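Local coordinates for protein succinylglutamate desuccinylase (Vibrio parahaemolyticus, PDB 2BCO) that probably hydrolyses N-succinylglutamate to succinate and glutamate with one zinc ion per subunit, the last step of arginine degradation by the AST pathway, at residues Ala167-Leu181 with Ser204-Met218. Residues are numbered along the deposited sequence; the frame is centred on the assembly and turned at random.
Sequences AVSPKTRHPVRSKAL and SWYSAENYSAQALTM
The His-174 ring carries Ser-212 OG over one face, 3.0 Å from ND1 and offset toward the rim. Glu-209 O lies at the ring edge, 3.3 Å from CD2. The Trp-205 indole has Glu-209 CB over one face and Lys-171 O at its edge, in plane. One water joins Trp-205 NE1, Lys-171 O and Glu-209 OE1 there. Thr-172 OG1 donates to Glu-209 OE1 (3.1 Å) from above the carboxylate plane, joining the loop to helix 203-211. The same OG1 accepts from His-174 N in an ST turn, which holds the hydroxyl in place. The Glu-209 chain bends at chi2 (57°), and its carboxylate comes back toward the loop. Pro-170 CB packs 4.0 Å from Ala-208 CB. Ser-178 OG lies 2.5 Å from Gln-214 OE1, too short to trust in detail. Ser-178 OG also caps helix 179-188, accepting from Leu-181 N. Gln-214 NE2 bonds to Arg-149 O on strand 149-157. Leu-181 and Leu-216 meet tip to tip, CD1 to CD1 at 3.5 Å. A second water links Ser-169 OG, Val-176 O and Ala-215 O just beyond the paired residues. Val-168 and Thr-217 form an antiparallel hydrogen-bonded pair (Val-168 N to Thr-217 O 2.9 Å, Thr-217 N to Val-168 O 3.1 Å). The Thr-217 side chain touches His-155, a zinc ligand, beside the metal site. Strand 214-220 runs between strands 165-169 and 149-157, with helix 179-188 covering Ala-167, Leu-216 and Met-218.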
loop_
_atom_site.group_PDB
_atom_site.type_symbol
_atom_site.label_atom_id
_atom_site.label_comp_id
_atom_site.label_asym_id
_atom_site.label_seq_id
_atom_site.Cartn_x
_atom_site.Cartn_y
_atom_site.Cartn_z
ATOM N N ALA A 167 -7.925 0.121 -2.609
ATOM C CA ALA A 167 -6.698 -0.657 -2.586
ATOM C C ALA A 167 -6.422 -1.318 -3.920
ATOM O O ALA A 167 -7.317 -1.471 -4.758
ATOM C CB ALA A 167 -6.779 -1.717 -1.485
ATOM N N VAL A 168 -5.172 -1.719 -4.101
ATOM C CA VAL A 168 -4.743 -2.378 -5.318
ATOM C C VAL A 168 -4.097 -3.715 -4.973
ATOM O O VAL A 168 -3.139 -3.766 -4.201
ATOM C CB VAL A 168 -3.728 -1.508 -6.091
ATOM C CG1 VAL A 168 -3.231 -2.257 -7.308
ATOM C CG2 VAL A 168 -4.377 -0.201 -6.504
ATOM N N SER A 169 -4.642 -4.790 -5.536
ATOM C CA SER A 169 -4.126 -6.136 -5.305
ATOM C C SER A 169 -3.227 -6.538 -6.482
ATOM O O SER A 169 -3.693 -6.630 -7.619
ATOM C CB SER A 169 -5.283 -7.131 -5.173
ATOM O OG SER A 169 -4.792 -8.445 -5.004
ATOM N N PRO A 170 -1.934 -6.800 -6.212
ATOM C CA PRO A 170 -0.931 -7.187 -7.213
ATOM C C PRO A 170 -1.278 -8.441 -8.003
ATOM O O PRO A 170 -2.024 -9.300 -7.533
ATOM C CB PRO A 170 0.338 -7.388 -6.383
ATOM C CG PRO A 170 0.111 -6.547 -5.185
ATOM C CD PRO A 170 -1.337 -6.838 -4.869
ATOM N N LYS A 171 -0.702 -8.521 -9.197
ATOM C CA LYS A 171 -0.887 -9.640 -10.104
ATOM C C LYS A 171 0.290 -10.593 -9.998
ATOM O O LYS A 171 1.427 -10.217 -10.275
ATOM C CB LYS A 171 -0.995 -9.146 -11.550
ATOM C CG LYS A 171 -1.183 -10.253 -12.571
ATOM C CD LYS A 171 -2.474 -11.004 -12.310
ATOM C CE LYS A 171 -2.773 -11.988 -13.416
ATOM N NZ LYS A 171 -4.102 -12.632 -13.195
ATOM N N THR A 172 0.004 -11.826 -9.592
ATOM C CA THR A 172 1.018 -12.866 -9.453
ATOM C C THR A 172 0.324 -14.211 -9.609
ATOM O O THR A 172 -0.892 -14.305 -9.436
ATOM C CB THR A 172 1.705 -12.796 -8.073
ATOM O OG1 THR A 172 2.545 -13.939 -7.901
ATOM C CG2 THR A 172 0.671 -12.764 -6.950
ATOM N N ARG A 173 1.083 -15.245 -9.953
ATOM C CA ARG A 173 0.522 -16.584 -10.125
ATOM C C ARG A 173 0.191 -17.181 -8.754
ATOM O O ARG A 173 -0.575 -18.137 -8.644
ATOM C CB ARG A 173 1.523 -17.483 -10.855
ATOM C CG ARG A 173 2.763 -17.820 -10.034
ATOM C CD ARG A 173 3.834 -18.456 -10.916
ATOM N NE ARG A 173 5.174 -18.116 -10.444
ATOM C CZ ARG A 173 5.821 -18.784 -9.502
ATOM N NH1 ARG A 173 5.257 -19.840 -8.934
ATOM N NH2 ARG A 173 7.025 -18.394 -9.116
ATOM N N HIS A 174 0.785 -16.614 -7.708
ATOM C CA HIS A 174 0.539 -17.080 -6.348
ATOM C C HIS A 174 -0.845 -16.613 -5.879
ATOM O O HIS A 174 -1.326 -15.551 -6.287
ATOM C CB HIS A 174 1.590 -16.519 -5.388
ATOM C CG HIS A 174 2.990 -16.952 -5.690
ATOM N ND1 HIS A 174 3.407 -18.262 -5.582
ATOM C CD2 HIS A 174 4.070 -16.246 -6.097
ATOM C CE1 HIS A 174 4.681 -18.342 -5.913
ATOM N NE2 HIS A 174 5.111 -17.134 -6.230
ATOM N N PRO A 175 -1.515 -17.421 -5.042
ATOM C CA PRO A 175 -2.843 -17.057 -4.527
ATOM C C PRO A 175 -2.669 -16.048 -3.385
ATOM O O PRO A 175 -2.438 -16.430 -2.245
ATOM C CB PRO A 175 -3.404 -18.396 -4.045
ATOM C CG PRO A 175 -2.164 -19.122 -3.568
ATOM C CD PRO A 175 -1.163 -18.807 -4.677
ATOM N N VAL A 176 -2.772 -14.761 -3.698
ATOM C CA VAL A 176 -2.576 -13.725 -2.688
ATOM C C VAL A 176 -3.836 -12.892 -2.472
ATOM O O VAL A 176 -3.795 -11.834 -1.850
ATOM C CB VAL A 176 -1.411 -12.785 -3.098
ATOM C CG1 VAL A 176 -0.145 -13.602 -3.318
ATOM C CG2 VAL A 176 -1.767 -12.022 -4.380
ATOM N N ARG A 177 -4.955 -13.371 -2.994
ATOM C CA ARG A 177 -6.217 -12.665 -2.855
ATOM C C ARG A 177 -7.164 -13.540 -2.053
ATOM O O ARG A 177 -8.189 -13.983 -2.553
ATOM C CB ARG A 177 -6.782 -12.368 -4.236
ATOM C CG ARG A 177 -5.880 -11.431 -5.051
ATOM C CD ARG A 177 -6.382 -11.239 -6.463
ATOM N NE ARG A 177 -5.628 -10.208 -7.166
ATOM C CZ ARG A 177 -5.645 -10.045 -8.485
ATOM N NH1 ARG A 177 -6.378 -10.847 -9.246
ATOM N NH2 ARG A 177 -4.926 -9.087 -9.043
ATOM N N SER A 178 -6.805 -13.753 -0.791
ATOM C CA SER A 178 -7.548 -14.611 0.122
ATOM C C SER A 178 -8.840 -14.086 0.747
ATOM O O SER A 178 -9.210 -12.912 0.618
ATOM C CB SER A 178 -6.628 -15.045 1.261
ATOM O OG SER A 178 -6.332 -13.929 2.089
ATOM N N LYS A 179 -9.502 -14.998 1.449
ATOM C CA LYS A 179 -10.741 -14.717 2.146
ATOM C C LYS A 179 -10.442 -13.748 3.293
ATOM O O LYS A 179 -11.177 -12.798 3.523
ATOM C CB LYS A 179 -11.321 -16.023 2.706
ATOM C CG LYS A 179 -12.655 -15.865 3.417
ATOM C CD LYS A 179 -13.773 -15.665 2.411
ATOM C CE LYS A 179 -15.117 -15.553 3.090
ATOM N NZ LYS A 179 -16.202 -15.410 2.088
ATOM N N ALA A 180 -9.353 -13.996 4.014
ATOM C CA ALA A 180 -8.985 -13.133 5.133
ATOM C C ALA A 180 -8.653 -11.720 4.663
ATOM O O ALA A 180 -9.078 -10.745 5.284
ATOM C CB ALA A 180 -7.811 -13.724 5.883
ATOM N N LEU A 181 -7.901 -11.607 3.568
ATOM C CA LEU A 181 -7.542 -10.292 3.041
ATOM C C LEU A 181 -8.776 -9.486 2.660
ATOM O O LEU A 181 -8.862 -8.305 2.982
ATOM C CB LEU A 181 -6.636 -10.414 1.817
ATOM C CG LEU A 181 -6.205 -9.053 1.250
ATOM C CD1 LEU A 181 -5.228 -8.381 2.228
ATOM C CD2 LEU A 181 -5.563 -9.219 -0.100
ATOM N N SER A 204 4.495 -3.608 -2.776
ATOM C CA SER A 204 3.436 -4.573 -2.509
ATOM C C SER A 204 3.529 -5.752 -3.482
ATOM O O SER A 204 3.451 -6.915 -3.081
ATOM C CB SER A 204 2.074 -3.884 -2.656
ATOM O OG SER A 204 1.014 -4.801 -2.493
ATOM N N TRP A 205 3.684 -5.441 -4.766
ATOM C CA TRP A 205 3.801 -6.475 -5.788
ATOM C C TRP A 205 5.012 -7.363 -5.510
ATOM O O TRP A 205 4.950 -8.573 -5.696
ATOM C CB TRP A 205 3.941 -5.854 -7.186
ATOM C CG TRP A 205 4.456 -6.834 -8.228
ATOM C CD1 TRP A 205 3.717 -7.716 -8.960
ATOM C CD2 TRP A 205 5.832 -7.079 -8.579
ATOM N NE1 TRP A 205 4.542 -8.492 -9.739
ATOM C CE2 TRP A 205 5.836 -8.125 -9.527
ATOM C CE3 TRP A 205 7.049 -6.515 -8.186
ATOM C CZ2 TRP A 205 7.031 -8.626 -10.084
ATOM C CZ3 TRP A 205 8.236 -7.015 -8.742
ATOM C CH2 TRP A 205 8.212 -8.059 -9.681
ATOM N N TYR A 206 6.113 -6.763 -5.063
ATOM C CA TYR A 206 7.323 -7.532 -4.782
ATOM C C TYR A 206 7.109 -8.625 -3.728
ATOM O O TYR A 206 7.642 -9.727 -3.851
ATOM C CB TYR A 206 8.448 -6.605 -4.321
ATOM C CG TYR A 206 9.748 -7.320 -4.056
ATOM C CD1 TYR A 206 10.644 -7.576 -5.089
ATOM C CD2 TYR A 206 10.087 -7.746 -2.769
ATOM C CE1 TYR A 206 11.860 -8.232 -4.850
ATOM C CE2 TYR A 206 11.297 -8.404 -2.520
ATOM C CZ TYR A 206 12.176 -8.641 -3.567
ATOM O OH TYR A 206 13.380 -9.263 -3.341
ATOM N N SER A 207 6.352 -8.305 -2.684
ATOM C CA SER A 207 6.076 -9.266 -1.628
ATOM C C SER A 207 5.147 -10.362 -2.122
ATOM O O SER A 207 5.325 -11.522 -1.787
ATOM C CB SER A 207 5.448 -8.563 -0.419
ATOM O OG SER A 207 6.432 -7.858 0.315
ATOM N N ALA A 208 4.150 -9.986 -2.915
ATOM C CA ALA A 208 3.203 -10.953 -3.450
ATOM C C ALA A 208 3.890 -11.904 -4.431
ATOM O O ALA A 208 3.727 -13.125 -4.348
ATOM C CB ALA A 208 2.059 -10.230 -4.145
ATOM N N GLU A 209 4.663 -11.341 -5.353
ATOM C CA GLU A 209 5.357 -12.137 -6.360
ATOM C C GLU A 209 6.475 -13.000 -5.823
ATOM O O GLU A 209 6.648 -14.129 -6.268
ATOM C CB GLU A 209 5.924 -11.237 -7.464
ATOM C CG GLU A 209 6.838 -11.947 -8.486
ATOM C CD GLU A 209 6.165 -13.127 -9.181
ATOM O OE1 GLU A 209 4.998 -12.986 -9.593
ATOM O OE2 GLU A 209 6.805 -14.191 -9.327
ATOM N N ASN A 210 7.229 -12.489 -4.862
ATOM C CA ASN A 210 8.360 -13.241 -4.343
ATOM C C ASN A 210 8.173 -13.975 -3.038
ATOM O O ASN A 210 9.032 -14.765 -2.654
ATOM C CB ASN A 210 9.562 -12.312 -4.233
ATOM C CG ASN A 210 10.088 -11.904 -5.584
ATOM O OD1 ASN A 210 10.627 -12.728 -6.313
ATOM N ND2 ASN A 210 9.918 -10.639 -5.938
ATOM N N TYR A 211 7.070 -13.731 -2.341
ATOM C CA TYR A 211 6.863 -14.417 -1.072
ATOM C C TYR A 211 5.422 -14.842 -0.842
ATOM O O TYR A 211 5.065 -15.272 0.248
ATOM C CB TYR A 211 7.355 -13.527 0.071
ATOM C CG TYR A 211 8.846 -13.280 0.006
ATOM C CD1 TYR A 211 9.747 -14.217 0.508
ATOM C CD2 TYR A 211 9.361 -12.137 -0.604
ATOM C CE1 TYR A 211 11.135 -14.024 0.408
ATOM C CE2 TYR A 211 10.750 -11.935 -0.713
ATOM C CZ TYR A 211 11.627 -12.884 -0.204
ATOM O OH TYR A 211 12.988 -12.694 -0.291
ATOM N N SER A 212 4.610 -14.737 -1.887
ATOM C CA SER A 212 3.204 -15.126 -1.820
ATOM C C SER A 212 2.464 -14.459 -0.668
ATOM O O SER A 212 1.588 -15.070 -0.059
ATOM C CB SER A 212 3.085 -16.648 -1.669
ATOM O OG SER A 212 3.767 -17.313 -2.718
ATOM N N ALA A 213 2.811 -13.215 -0.365
ATOM C CA ALA A 213 2.155 -12.517 0.733
ATOM C C ALA A 213 0.797 -11.968 0.303
ATOM O O ALA A 213 0.603 -11.617 -0.854
ATOM C CB ALA A 213 3.049 -11.373 1.238
ATOM N N GLN A 214 -0.142 -11.920 1.239
ATOM C CA GLN A 214 -1.474 -11.373 0.972
ATOM C C GLN A 214 -1.147 -9.884 1.032
ATOM O O GLN A 214 -1.099 -9.271 2.099
ATOM C CB GLN A 214 -2.432 -11.839 2.077
ATOM C CG GLN A 214 -2.595 -13.371 2.039
ATOM C CD GLN A 214 -3.127 -13.984 3.327
ATOM O OE1 GLN A 214 -4.331 -14.018 3.555
ATOM N NE2 GLN A 214 -2.219 -14.463 4.183
ATOM N N ALA A 215 -0.883 -9.317 -0.137
ATOM C CA ALA A 215 -0.441 -7.940 -0.219
ATOM C C ALA A 215 -1.347 -6.933 -0.900
ATOM O O ALA A 215 -2.084 -7.246 -1.830
ATOM C CB ALA A 215 0.927 -7.915 -0.879
ATOM N N LEU A 216 -1.264 -5.699 -0.424
ATOM C CA LEU A 216 -2.051 -4.633 -1.005
ATOM C C LEU A 216 -1.302 -3.330 -0.914
ATOM O O LEU A 216 -0.452 -3.135 -0.046
ATOM C CB LEU A 216 -3.370 -4.433 -0.250
ATOM C CG LEU A 216 -4.415 -5.528 -0.056
ATOM C CD1 LEU A 216 -5.361 -5.090 1.066
ATOM C CD2 LEU A 216 -5.173 -5.766 -1.360
ATOM N N THR A 217 -1.642 -2.433 -1.820
ATOM C CA THR A 217 -1.118 -1.084 -1.790
ATOM C C THR A 217 -2.424 -0.389 -1.428
ATOM O O THR A 217 -3.403 -0.486 -2.166
ATOM C CB THR A 217 -0.644 -0.621 -3.163
ATOM O OG1 THR A 217 0.477 -1.416 -3.559
ATOM C CG2 THR A 217 -0.232 0.854 -3.110
HETATM N N MSE A 218 -2.461 0.273 -0.283
HETATM C CA MSE A 218 -3.687 0.937 0.144
HETATM C C MSE A 218 -3.626 2.466 0.063
HETATM O O MSE A 218 -2.733 3.094 0.632
HETATM C CB MSE A 218 -4.032 0.484 1.572
HETATM C CG MSE A 218 -4.183 -1.032 1.702
HETATM SE SE MSE A 218 -4.482 -1.680 3.505
HETATM C CE MSE A 218 -6.412 -1.593 3.503
HETATM O O HOH W 1 -3.664 -9.337 -2.765
HETATM O O HOH W 2 3.963 -11.003 -10.796
HETATM O O HOH W 3 0.103 -17.970 -1.022
#